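Local coordinates for putative uncharacterized protein (Ustilago maydis, PDB 4GNX) that binds single-stranded DNA as the large subunit of the heterotrimeric replication protein A, gripping the strand through a series of OB-fold domains, at a contact of chain A with DNA. Coordinates in Å, arbitrary orientation; residue numbers count along the deposited sequence, not the author numbering.

Site 1: a contact of chain A with DNA. Residues 209, 264, 267-269. With nucleotides of chain B.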
ATOM      1  N   PHE A 209     -10.821  -6.597  13.219  1.00 77.54           N
ATOM      2  CA  PHE A 209     -11.937  -6.086  14.020  1.00 79.74           C
ATOM      3  C   PHE A 209     -12.331  -7.129  15.074  1.00 79.24           C
ATOM      4  O   PHE A 209     -12.832  -8.210  14.748  1.00 76.46           O
ATOM      5  CB  PHE A 209     -13.127  -5.707  13.106  1.00 79.19           C
ATOM      6  CG  PHE A 209     -14.280  -5.026  13.818  1.00 82.19           C
ATOM      7  CD1 PHE A 209     -14.118  -3.788  14.428  1.00 86.93           C
ATOM      8  CD2 PHE A 209     -15.542  -5.613  13.853  1.00 81.36           C
ATOM      9  CE1 PHE A 209     -15.177  -3.158  15.073  1.00 89.34           C
ATOM     10  CE2 PHE A 209     -16.608  -4.986  14.492  1.00 83.25           C
ATOM     11  CZ  PHE A 209     -16.425  -3.759  15.101  1.00 87.57           C
ATOM     12  N   GLY A 264     -19.060  -5.321  12.007  1.00 91.53           N
ATOM     13  CA  GLY A 264     -17.926  -5.196  11.095  1.00 87.05           C
ATOM     14  C   GLY A 264     -17.018  -6.412  10.954  1.00 82.26           C
ATOM     15  O   GLY A 264     -15.806  -6.255  10.793  1.00 81.74           O
ATOM     16  N   ALA A 267     -13.673  -6.693   8.877  1.00 72.45           N
ATOM     17  CA  ALA A 267     -13.171  -5.324   8.654  1.00 74.66           C
ATOM     18  C   ALA A 267     -11.893  -5.002   9.423  1.00 76.68           C
ATOM     19  O   ALA A 267     -11.537  -5.689  10.376  1.00 76.85           O
ATOM     20  CB  ALA A 267     -14.249  -4.293   8.977  1.00 75.59           C
ATOM     21  N   ASN A 268     -11.205  -3.952   8.989  1.00 79.46           N
ATOM     22  CA  ASN A 268     -10.075  -3.409   9.727  1.00 82.09           C
ATOM     23  C   ASN A 268     -10.482  -2.111  10.398  1.00 85.67           C
ATOM     24  O   ASN A 268     -10.978  -1.193   9.748  1.00 85.88           O
ATOM     25  CB  ASN A 268      -8.847  -3.225   8.829  1.00 82.34           C
ATOM     26  CG  ASN A 268      -8.041  -4.501   8.673  1.00 80.73           C
ATOM     27  OD1 ASN A 268      -8.388  -5.545   9.224  1.00 79.74           O
ATOM     28  ND2 ASN A 268      -6.951  -4.421   7.921  1.00 81.96           N
ATOM     29  N   MET A 269     -10.343  -2.105  11.721  1.00 72.70           N
ATOM     30  CA  MET A 269     -10.587  -0.956  12.607  1.00 74.55           C
ATOM     31  C   MET A 269      -9.668   0.207  12.272  1.00 71.67           C
ATOM     32  O   MET A 269      -8.745   0.509  13.025  1.00 73.84           O
ATOM     33  CB  MET A 269     -10.307  -1.360  14.059  1.00 77.97           C
ATOM     34  CG  MET A 269     -11.244  -2.395  14.647  1.00 83.83           C
ATOM     35  SD  MET A 269     -10.657  -2.944  16.261  1.00 86.98           S
ATOM     36  CE  MET A 269     -12.197  -3.323  17.111  1.00 90.80           C
TER
ATOM     37  P    DT B   7     -16.900  -0.330   3.662  1.00 78.53           P
ATOM     38  OP1  DT B   7     -17.392   1.062   3.506  1.00 80.18           O
ATOM     39  OP2  DT B   7     -15.456  -0.571   3.916  1.00 82.34           O
ATOM     40  O5'  DT B   7     -17.760  -1.064   4.786  1.00 75.48           O
ATOM     41  C5'  DT B   7     -19.198  -1.145   4.685  1.00 70.46           C
ATOM     42  C4'  DT B   7     -19.793  -1.755   5.935  1.00 70.43           C
ATOM     43  O4'  DT B   7     -19.384  -3.135   6.061  1.00 67.98           O
ATOM     44  C3'  DT B   7     -19.396  -1.092   7.251  1.00 74.14           C
ATOM     45  O3'  DT B   7     -20.504  -1.197   8.146  1.00 82.70           O
ATOM     46  C2'  DT B   7     -18.228  -1.938   7.728  1.00 68.29           C
ATOM     47  C1'  DT B   7     -18.630  -3.325   7.253  1.00 62.93           C
ATOM     48  N1   DT B   7     -17.529  -4.256   6.938  1.00 56.90           N
ATOM     49  C2   DT B   7     -17.619  -5.534   7.440  1.00 55.35           C
ATOM     50  O2   DT B   7     -18.532  -5.906   8.156  1.00 53.75           O
ATOM     51  N3   DT B   7     -16.588  -6.365   7.077  1.00 57.08           N
ATOM     52  C4   DT B   7     -15.513  -6.058   6.265  1.00 53.52           C
ATOM     53  O4   DT B   7     -14.664  -6.911   6.028  1.00 54.92           O
ATOM     54  C5   DT B   7     -15.486  -4.702   5.768  1.00 52.71           C
ATOM     55  C7   DT B   7     -14.349  -4.275   4.895  1.00 55.22           C
ATOM     56  C6   DT B   7     -16.487  -3.882   6.117  1.00 54.05           C
ATOM     57  P    DT B   8     -20.822   0.000   9.156  1.00 91.55           P
ATOM     58  OP1  DT B   8     -22.241  -0.123   9.577  1.00 92.76           O
ATOM     59  OP2  DT B   8     -20.347   1.279   8.555  1.00 93.87           O
ATOM     60  O5'  DT B   8     -19.886  -0.374  10.389  1.00 83.53           O
ATOM     61  C5'  DT B   8     -20.347  -1.257  11.424  1.00 79.37           C
ATOM     62  C4'  DT B   8     -19.270  -1.431  12.468  1.00 81.75           C
ATOM     63  O4'  DT B   8     -18.122  -2.075  11.869  1.00 81.36           O
ATOM     64  C3'  DT B   8     -18.722  -0.125  13.029  1.00 88.07           C
ATOM     65  O3'  DT B   8     -19.590   0.488  13.997  1.00 96.28           O
ATOM     66  C2'  DT B   8     -17.343  -0.542  13.504  1.00 83.01           C
ATOM     67  C1'  DT B   8     -16.920  -1.519  12.410  1.00 81.96           C
ATOM     68  N1   DT B   8     -16.140  -0.920  11.295  1.00 82.39           N
ATOM     69  C2   DT B   8     -14.811  -1.268  11.167  1.00 77.62           C
ATOM     70  O2   DT B   8     -14.249  -2.043  11.920  1.00 75.08           O
ATOM     71  N3   DT B   8     -14.163  -0.673  10.114  1.00 76.32           N
ATOM     72  C4   DT B   8     -14.693   0.219   9.203  1.00 77.83           C
ATOM     73  O4   DT B   8     -13.984   0.671   8.308  1.00 78.38           O
ATOM     74  C5   DT B   8     -16.089   0.545   9.399  1.00 81.26           C
ATOM     75  C7   DT B   8     -16.748   1.505   8.461  1.00 85.60           C
ATOM     76  C6   DT B   8     -16.733  -0.034  10.421  1.00 79.40           C
ATOM     77  P    DT B   9     -19.736   0.077  15.536  1.00103.83           P
ATOM     78  OP1  DT B   9     -19.807  -1.407  15.611  1.00108.05           O
ATOM     79  OP2  DT B   9     -20.857   0.896  16.061  1.00102.18           O
ATOM     80  O5'  DT B   9     -18.400   0.569  16.256  1.00102.86           O
ATOM     81  C5'  DT B   9     -18.127   0.245  17.636  1.00106.09           C
ATOM     82  C4'  DT B   9     -16.637   0.133  17.857  1.00111.54           C
ATOM     83  O4'  DT B   9     -15.969   0.088  16.571  1.00110.96           O
ATOM     84  C3'  DT B   9     -16.000   1.297  18.626  1.00115.48           C
ATOM     85  O3'  DT B   9     -14.977   0.824  19.518  1.00125.17           O
ATOM     86  C2'  DT B   9     -15.366   2.131  17.525  1.00112.66           C
ATOM     87  C1'  DT B   9     -14.924   1.046  16.562  1.00107.19           C
ATOM     88  N1   DT B   9     -14.684   1.457  15.165  1.00 96.33           N
ATOM     89  C2   DT B   9     -13.445   1.182  14.635  1.00 95.02           C
ATOM     90  O2   DT B   9     -12.559   0.628  15.268  1.00 87.60           O
ATOM     91  N3   DT B   9     -13.275   1.584  13.333  1.00103.33           N
ATOM     92  C4   DT B   9     -14.201   2.222  12.528  1.00106.46           C
ATOM     93  O4   DT B   9     -13.905   2.523  11.375  1.00108.76           O
ATOM     94  C5   DT B   9     -15.481   2.484  13.150  1.00104.99           C
ATOM     95  C7   DT B   9     -16.546   3.172  12.356  1.00105.17           C
ATOM     96  C6   DT B   9     -15.655   2.095  14.421  1.00100.65           C
TER
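Ala267 shows how a small side chain can cover a base by a CH-pi contact in single-stranded DNA binding: its methyl, CB, stands over the face of the DT7 pyrimidine, 3.4 Å from the ring centroid. The same methyl borders the next base, with CB 3.8 Å from C2 of DT8, and so sits between consecutive unpaired thymines. Gly264 joins it against DT7, its CA reaching C2 of that base at 3.7 Å. One face of the Phe209 ring covers both O2 of the DT8 base, nearest CD1, and C1' of its sugar, displaced toward the rim and 3.5 Å from CZ. CG of Phe209 points anti to the backbone N (chi1 -174°), which swings the ring out to this nucleotide. A polar contact comes from the main chain: N3 of DT8, on the Watson-Crick edge, donates to O of Asn268 over 3.2 Å. That bond is nearly straight (173°), but the donor stands well above the carbonyl plane. Met269 follows, its CB and CG beside O2 of DT9, while CG also abuts the edge of the Phe209 ring, in its plane, which may limit its movement. Phe209, between strands 204-207 and 213-217, belongs to the replication protein A OB domain, the chain's second; the 264-269 loop, preceding helix 275-280, completes the DNA site.

Site 2: a contact of chain A with DNA. Residues 29, 40, 57, 87-88. With nucleotides of chain B.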
ATOM      1  N   ARG A  29     -23.431  -8.940 -11.529  1.00 65.79           N
ATOM      2  CA  ARG A  29     -23.136  -7.550 -11.318  1.00 71.53           C
ATOM      3  C   ARG A  29     -23.877  -6.681 -12.344  1.00 76.44           C
ATOM      4  O   ARG A  29     -23.881  -6.998 -13.532  1.00 76.37           O
ATOM      5  CB  ARG A  29     -21.618  -7.333 -11.376  1.00 72.98           C
ATOM      6  CG  ARG A  29     -21.158  -5.991 -10.829  1.00 79.34           C
ATOM      7  CD  ARG A  29     -19.666  -5.931 -10.531  1.00 81.46           C
ATOM      8  NE  ARG A  29     -19.261  -4.570 -10.173  1.00 88.04           N
ATOM      9  CZ  ARG A  29     -19.397  -4.028  -8.962  1.00 93.36           C
ATOM     10  NH1 ARG A  29     -19.909  -4.734  -7.966  1.00 92.48           N
ATOM     11  NH2 ARG A  29     -19.013  -2.776  -8.740  1.00 99.94           N
ATOM     12  N   LEU A  40     -23.089  -8.695 -15.850  1.00 60.13           N
ATOM     13  CA  LEU A  40     -22.029  -9.664 -16.031  1.00 55.38           C
ATOM     14  C   LEU A  40     -21.848 -10.563 -14.821  1.00 52.03           C
ATOM     15  O   LEU A  40     -22.388 -10.311 -13.744  1.00 53.74           O
ATOM     16  CB  LEU A  40     -20.712  -8.957 -16.312  1.00 54.65           C
ATOM     17  CG  LEU A  40     -20.054  -8.207 -15.157  1.00 54.69           C
ATOM     18  CD1 LEU A  40     -19.155  -9.114 -14.336  1.00 50.87           C
ATOM     19  CD2 LEU A  40     -19.245  -7.051 -15.721  1.00 56.49           C
ATOM     20  N   PHE A  57     -20.892 -11.570 -20.245  1.00 52.17           N
ATOM     21  CA  PHE A  57     -21.559 -10.280 -20.270  1.00 55.27           C
ATOM     22  C   PHE A  57     -22.971 -10.371 -20.851  1.00 59.20           C
ATOM     23  O   PHE A  57     -23.249 -11.208 -21.713  1.00 59.52           O
ATOM     24  CB  PHE A  57     -20.747  -9.293 -21.088  1.00 56.80           C
ATOM     25  CG  PHE A  57     -19.468  -8.857 -20.439  1.00 55.56           C
ATOM     26  CD1 PHE A  57     -19.445  -7.762 -19.575  1.00 56.79           C
ATOM     27  CD2 PHE A  57     -18.271  -9.510 -20.720  1.00 54.20           C
ATOM     28  CE1 PHE A  57     -18.262  -7.337 -18.988  1.00 55.33           C
ATOM     29  CE2 PHE A  57     -17.084  -9.090 -20.131  1.00 52.87           C
ATOM     30  CZ  PHE A  57     -17.082  -7.998 -19.267  1.00 53.32           C
ATOM     31  N   GLN A  87      -6.843  -6.173 -11.922  1.00 50.45           N
ATOM     32  CA  GLN A  87      -7.496  -5.329 -10.914  1.00 53.84           C
ATOM     33  C   GLN A  87      -8.775  -5.976 -10.387  1.00 52.39           C
ATOM     34  O   GLN A  87      -9.255  -5.639  -9.304  1.00 55.26           O
ATOM     35  CB  GLN A  87      -7.817  -3.952 -11.481  1.00 57.10           C
ATOM     36  CG  GLN A  87      -6.684  -3.397 -12.305  1.00 60.48           C
ATOM     37  CD  GLN A  87      -6.454  -1.913 -12.105  1.00 66.85           C
ATOM     38  OE1 GLN A  87      -6.290  -1.426 -10.975  1.00 70.24           O
ATOM     39  NE2 GLN A  87      -6.422  -1.181 -13.214  1.00 68.77           N
ATOM     40  N   PHE A  88      -9.315  -6.910 -11.159  1.00 48.60           N
ATOM     41  CA  PHE A  88     -10.588  -7.543 -10.857  1.00 47.43           C
ATOM     42  C   PHE A  88     -10.407  -9.045 -10.616  1.00 43.34           C
ATOM     43  O   PHE A  88     -11.304  -9.828 -10.876  1.00 41.12           O
ATOM     44  CB  PHE A  88     -11.552  -7.364 -12.038  1.00 48.41           C
ATOM     45  CG  PHE A  88     -11.910  -5.940 -12.340  1.00 53.91           C
ATOM     46  CD1 PHE A  88     -11.201  -5.217 -13.295  1.00 56.13           C
ATOM     47  CD2 PHE A  88     -12.975  -5.322 -11.689  1.00 58.83           C
ATOM     48  CE1 PHE A  88     -11.532  -3.896 -13.577  1.00 60.61           C
ATOM     49  CE2 PHE A  88     -13.318  -3.999 -11.975  1.00 63.13           C
ATOM     50  CZ  PHE A  88     -12.593  -3.287 -12.920  1.00 63.57           C
TER
ATOM     51  P    DT B   3     -16.832  -0.983 -17.682  1.00 96.15           P
ATOM     52  OP1  DT B   3     -17.491   0.342 -17.557  1.00 98.61           O
ATOM     53  OP2  DT B   3     -15.354  -1.069 -17.757  1.00 87.19           O
ATOM     54  O5'  DT B   3     -17.322  -1.874 -16.458  1.00 94.75           O
ATOM     55  C5'  DT B   3     -18.610  -1.624 -15.869  1.00 94.46           C
ATOM     56  C4'  DT B   3     -18.672  -2.232 -14.490  1.00 89.83           C
ATOM     57  O4'  DT B   3     -18.218  -3.602 -14.563  1.00 84.59           O
ATOM     58  C3'  DT B   3     -17.789  -1.546 -13.446  1.00 92.05           C
ATOM     59  O3'  DT B   3     -18.544  -1.405 -12.238  1.00103.32           O
ATOM     60  C2'  DT B   3     -16.625  -2.506 -13.274  1.00 88.09           C
ATOM     61  C1'  DT B   3     -17.296  -3.839 -13.518  1.00 85.29           C
ATOM     62  N1   DT B   3     -16.401  -4.932 -13.943  1.00 83.83           N
ATOM     63  C2   DT B   3     -16.097  -5.908 -13.018  1.00 77.00           C
ATOM     64  O2   DT B   3     -16.514  -5.892 -11.871  1.00 73.93           O
ATOM     65  N3   DT B   3     -15.269  -6.899 -13.486  1.00 73.54           N
ATOM     66  C4   DT B   3     -14.738  -7.015 -14.758  1.00 78.02           C
ATOM     67  O4   DT B   3     -14.017  -7.971 -15.033  1.00 78.52           O
ATOM     68  C5   DT B   3     -15.108  -5.959 -15.680  1.00 77.20           C
ATOM     69  C7   DT B   3     -14.583  -5.997 -17.081  1.00 72.42           C
ATOM     70  C6   DT B   3     -15.911  -4.987 -15.232  1.00 80.34           C
ATOM     71  P    DT B   5     -12.633  -1.911  -5.559  1.00148.99           P
ATOM     72  OP1  DT B   5     -12.159  -0.709  -4.826  1.00148.88           O
ATOM     73  OP2  DT B   5     -11.631  -2.779  -6.242  1.00150.06           O
ATOM     74  O5'  DT B   5     -13.395  -2.793  -4.465  1.00136.76           O
ATOM     75  C5'  DT B   5     -12.667  -3.433  -3.388  1.00122.53           C
ATOM     76  C4'  DT B   5     -13.542  -4.380  -2.593  1.00109.26           C
ATOM     77  O4'  DT B   5     -14.272  -5.265  -3.479  1.00104.04           O
ATOM     78  C3'  DT B   5     -12.784  -5.303  -1.635  1.00104.41           C
ATOM     79  O3'  DT B   5     -13.596  -5.639  -0.502  1.00 97.35           O
ATOM     80  C2'  DT B   5     -12.574  -6.555  -2.466  1.00101.70           C
ATOM     81  C1'  DT B   5     -13.865  -6.616  -3.268  1.00101.88           C
ATOM     82  N1   DT B   5     -13.755  -7.273  -4.587  1.00102.43           N
ATOM     83  C2   DT B   5     -14.187  -8.576  -4.696  1.00100.04           C
ATOM     84  O2   DT B   5     -14.638  -9.210  -3.755  1.00 96.03           O
ATOM     85  N3   DT B   5     -14.061  -9.119  -5.952  1.00102.33           N
ATOM     86  C4   DT B   5     -13.565  -8.500  -7.087  1.00 96.90           C
ATOM     87  O4   DT B   5     -13.520  -9.114  -8.150  1.00 91.43           O
ATOM     88  C5   DT B   5     -13.132  -7.132  -6.900  1.00 95.46           C
ATOM     89  C7   DT B   5     -12.575  -6.382  -8.069  1.00 91.73           C
ATOM     90  C6   DT B   5     -13.244  -6.597  -5.677  1.00101.73           C
TER
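Phe88 and the DT3 base form the aromatic stack typical of OB-fold single-stranded DNA-binding domains, here in the N-terminal OB fold of the chain given. On the 5' side of this stretch, the DT3 pyrimidine is unpaired and lies between Phe88 and the aliphatic and aromatic side chains of Leu40 and Phe57. The Phe88 ring covers one face of the DT3 base with centroids 4.0 Å apart, but the planes of the Phe88 and DT3 rings are inclined by 29°, so the overlap is uneven. Its CD2 edge makes the nearer approach, 3.4 Å from C2 of the base, and the CZ end leans toward the sugar at C2'. A chi1 of -63° sets CG of Phe88 anti to the carbonyl carbon and turns the ring to the thymine.

Across the base, Leu40 brings one methyl, CD2, to 4.0 Å from C6 and also near the sugar oxygen O4'. Phe57 meets the thymine methyl C7 with its rim, CZ lying 3.9 Å away in the plane of the phenyl ring. Arg29, extended from CG to NE, passes the O2 side: its CD is 3.4 Å from O2 of DT3, and its guanidinium lies toward the 3' oxygen, where its positive charge may favour the backbone.

Further 3', DT5, which is not the neighbour of DT3 in the strand, meets the other side of the 86-88 turn through its methyl. C7 of DT5 lies 3.6 Å from CA of Phe88 and is bordered by the carbonyl O of Gln87.

Site 3: a contact of chain A with DNA. Residues 305, 308, 319, 345. With nucleotides of chain B.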
ATOM      1  N   ASN A 305       1.737  28.555  19.039  1.00 69.06           N
ATOM      2  CA  ASN A 305       0.959  27.694  19.917  1.00 65.29           C
ATOM      3  C   ASN A 305       1.215  26.190  19.741  1.00 59.11           C
ATOM      4  O   ASN A 305       0.304  25.374  19.828  1.00 58.14           O
ATOM      5  CB  ASN A 305      -0.524  28.028  19.791  1.00 69.58           C
ATOM      6  CG  ASN A 305      -1.308  27.647  21.026  1.00 77.59           C
ATOM      7  OD1 ASN A 305      -2.235  26.838  20.949  1.00 80.83           O
ATOM      8  ND2 ASN A 305      -0.931  28.215  22.186  1.00 81.57           N
ATOM      9  N   TYR A 308       1.685  24.198  25.123  1.00 54.78           N
ATOM     10  CA  TYR A 308       1.067  24.957  26.184  1.00 57.63           C
ATOM     11  C   TYR A 308       1.787  24.624  27.470  1.00 59.56           C
ATOM     12  O   TYR A 308       2.472  23.597  27.553  1.00 58.91           O
ATOM     13  CB  TYR A 308      -0.441  24.668  26.287  1.00 58.61           C
ATOM     14  CG  TYR A 308      -0.808  23.293  26.790  1.00 59.17           C
ATOM     15  CD1 TYR A 308      -1.269  23.098  28.102  1.00 61.65           C
ATOM     16  CD2 TYR A 308      -0.702  22.181  25.953  1.00 57.80           C
ATOM     17  CE1 TYR A 308      -1.597  21.830  28.562  1.00 62.53           C
ATOM     18  CE2 TYR A 308      -1.029  20.911  26.402  1.00 58.47           C
ATOM     19  CZ  TYR A 308      -1.470  20.742  27.699  1.00 61.24           C
ATOM     20  OH  TYR A 308      -1.778  19.475  28.098  1.00 63.05           O
ATOM     21  N   LYS A 319      -4.129  22.842  31.410  1.00 60.25           N
ATOM     22  CA  LYS A 319      -3.354  24.077  31.242  1.00 57.24           C
ATOM     23  C   LYS A 319      -3.315  24.908  32.526  1.00 56.50           C
ATOM     24  O   LYS A 319      -4.335  25.065  33.206  1.00 60.16           O
ATOM     25  CB  LYS A 319      -3.925  24.932  30.102  1.00 58.92           C
ATOM     26  CG  LYS A 319      -3.044  26.116  29.721  1.00 58.52           C
ATOM     27  CD  LYS A 319      -3.698  27.051  28.728  1.00 61.17           C
ATOM     28  CE  LYS A 319      -2.837  28.285  28.544  1.00 60.60           C
ATOM     29  NZ  LYS A 319      -3.177  28.978  27.271  1.00 63.53           N
ATOM     30  N   ILE A 345       0.591  20.611  21.643  1.00 52.09           N
ATOM     31  CA  ILE A 345      -0.715  20.673  20.988  1.00 52.75           C
ATOM     32  C   ILE A 345      -0.486  20.858  19.490  1.00 50.66           C
ATOM     33  O   ILE A 345      -0.853  21.863  18.895  1.00 51.15           O
ATOM     34  CB  ILE A 345      -1.610  21.769  21.596  1.00 55.00           C
ATOM     35  CG1 ILE A 345      -0.749  22.959  22.067  1.00 56.84           C
ATOM     36  CG2 ILE A 345      -2.387  21.167  22.751  1.00 56.80           C
ATOM     37  CD1 ILE A 345      -1.504  24.174  22.584  1.00 59.41           C
TER
ATOM     38  P    DT B  14      -6.730  22.057  27.583  1.00 81.78           P
ATOM     39  OP1  DT B  14      -6.654  22.275  29.053  1.00 77.76           O
ATOM     40  OP2  DT B  14      -8.000  21.605  26.963  1.00 78.60           O
ATOM     41  O5'  DT B  14      -6.184  23.311  26.771  1.00 74.45           O
ATOM     42  C5'  DT B  14      -4.772  23.561  26.687  1.00 76.17           C
ATOM     43  C4'  DT B  14      -4.526  24.765  25.811  1.00 81.12           C
ATOM     44  O4'  DT B  14      -4.322  24.313  24.455  1.00 89.02           O
ATOM     45  C3'  DT B  14      -5.692  25.750  25.761  1.00 81.68           C
ATOM     46  O3'  DT B  14      -5.268  27.114  25.725  1.00 85.89           O
ATOM     47  C2'  DT B  14      -6.433  25.380  24.491  1.00 81.57           C
ATOM     48  C1'  DT B  14      -5.370  24.754  23.603  1.00 85.74           C
ATOM     49  N1   DT B  14      -5.873  23.585  22.859  1.00 83.54           N
ATOM     50  C2   DT B  14      -5.877  23.643  21.482  1.00 75.23           C
ATOM     51  O2   DT B  14      -5.457  24.601  20.852  1.00 67.93           O
ATOM     52  N3   DT B  14      -6.387  22.524  20.865  1.00 72.86           N
ATOM     53  C4   DT B  14      -6.885  21.386  21.475  1.00 74.70           C
ATOM     54  O4   DT B  14      -7.306  20.460  20.789  1.00 76.30           O
ATOM     55  C5   DT B  14      -6.857  21.399  22.922  1.00 76.50           C
ATOM     56  C7   DT B  14      -7.380  20.214  23.672  1.00 73.03           C
ATOM     57  C6   DT B  14      -6.362  22.483  23.532  1.00 81.53           C
TER
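Lys319 and Tyr308 border the sugar-phosphate of DT14 in the domain of the replication factor A C-terminal family, the OB fold that also carries a zinc site with four cysteine ligands. The lysine side chain runs alongside the deoxyribose, and its terminal amine NZ donates to O3', the ester oxygen on the 3' side, over 3.2 Å. From CG anti to the backbone N (chi1 -171°) the chain stays extended, which carries the amine past the sugar from the 5' side toward the 3' side. Its CD runs close to the same oxygen, while CB packs at 3.8 Å from C5'. The backbone N of Lys319 makes a further, weak bond to the phosphate oxygen OP1, at 3.5 Å. The lysine's positive charge would be expected to favour the polyanionic strand, a contribution that does not depend on base identity.

The Tyr308 ring meets the sugar through a CH-pi contact and does not stack on the DT14 base. C5' of DT14 lies over one face of the phenol, 4.0 Å from the ring centroid and displaced toward the CD1 side of the ring. Next to it, Ile345 on strand 341-352 presents its terminal methyl: CD1 is 3.4 Å from the ring oxygen O4' and also meets C1'. Asn305 makes a distant approach to the base without a bond, its amide oxygen OD1 lying 3.9 Å from O2 of DT14.

Centres of C-alpha atoms lie about 26 Å apart for site 1 and site 2, about 34 Å for site 1 and site 3, and about 53 Å for site 2 and site 3. The sites share no residue or secondary-structure element; what connects them is one DNA strand, chain B, met at progressively more 3' nucleotides in the order site 2, site 1, site 3. Because this order follows both the 5'-to-3' direction and the protein sequence, the strand has a defined polarity on the subunit. Separate OB folds thus divide the binding, and their contacts may together strengthen it.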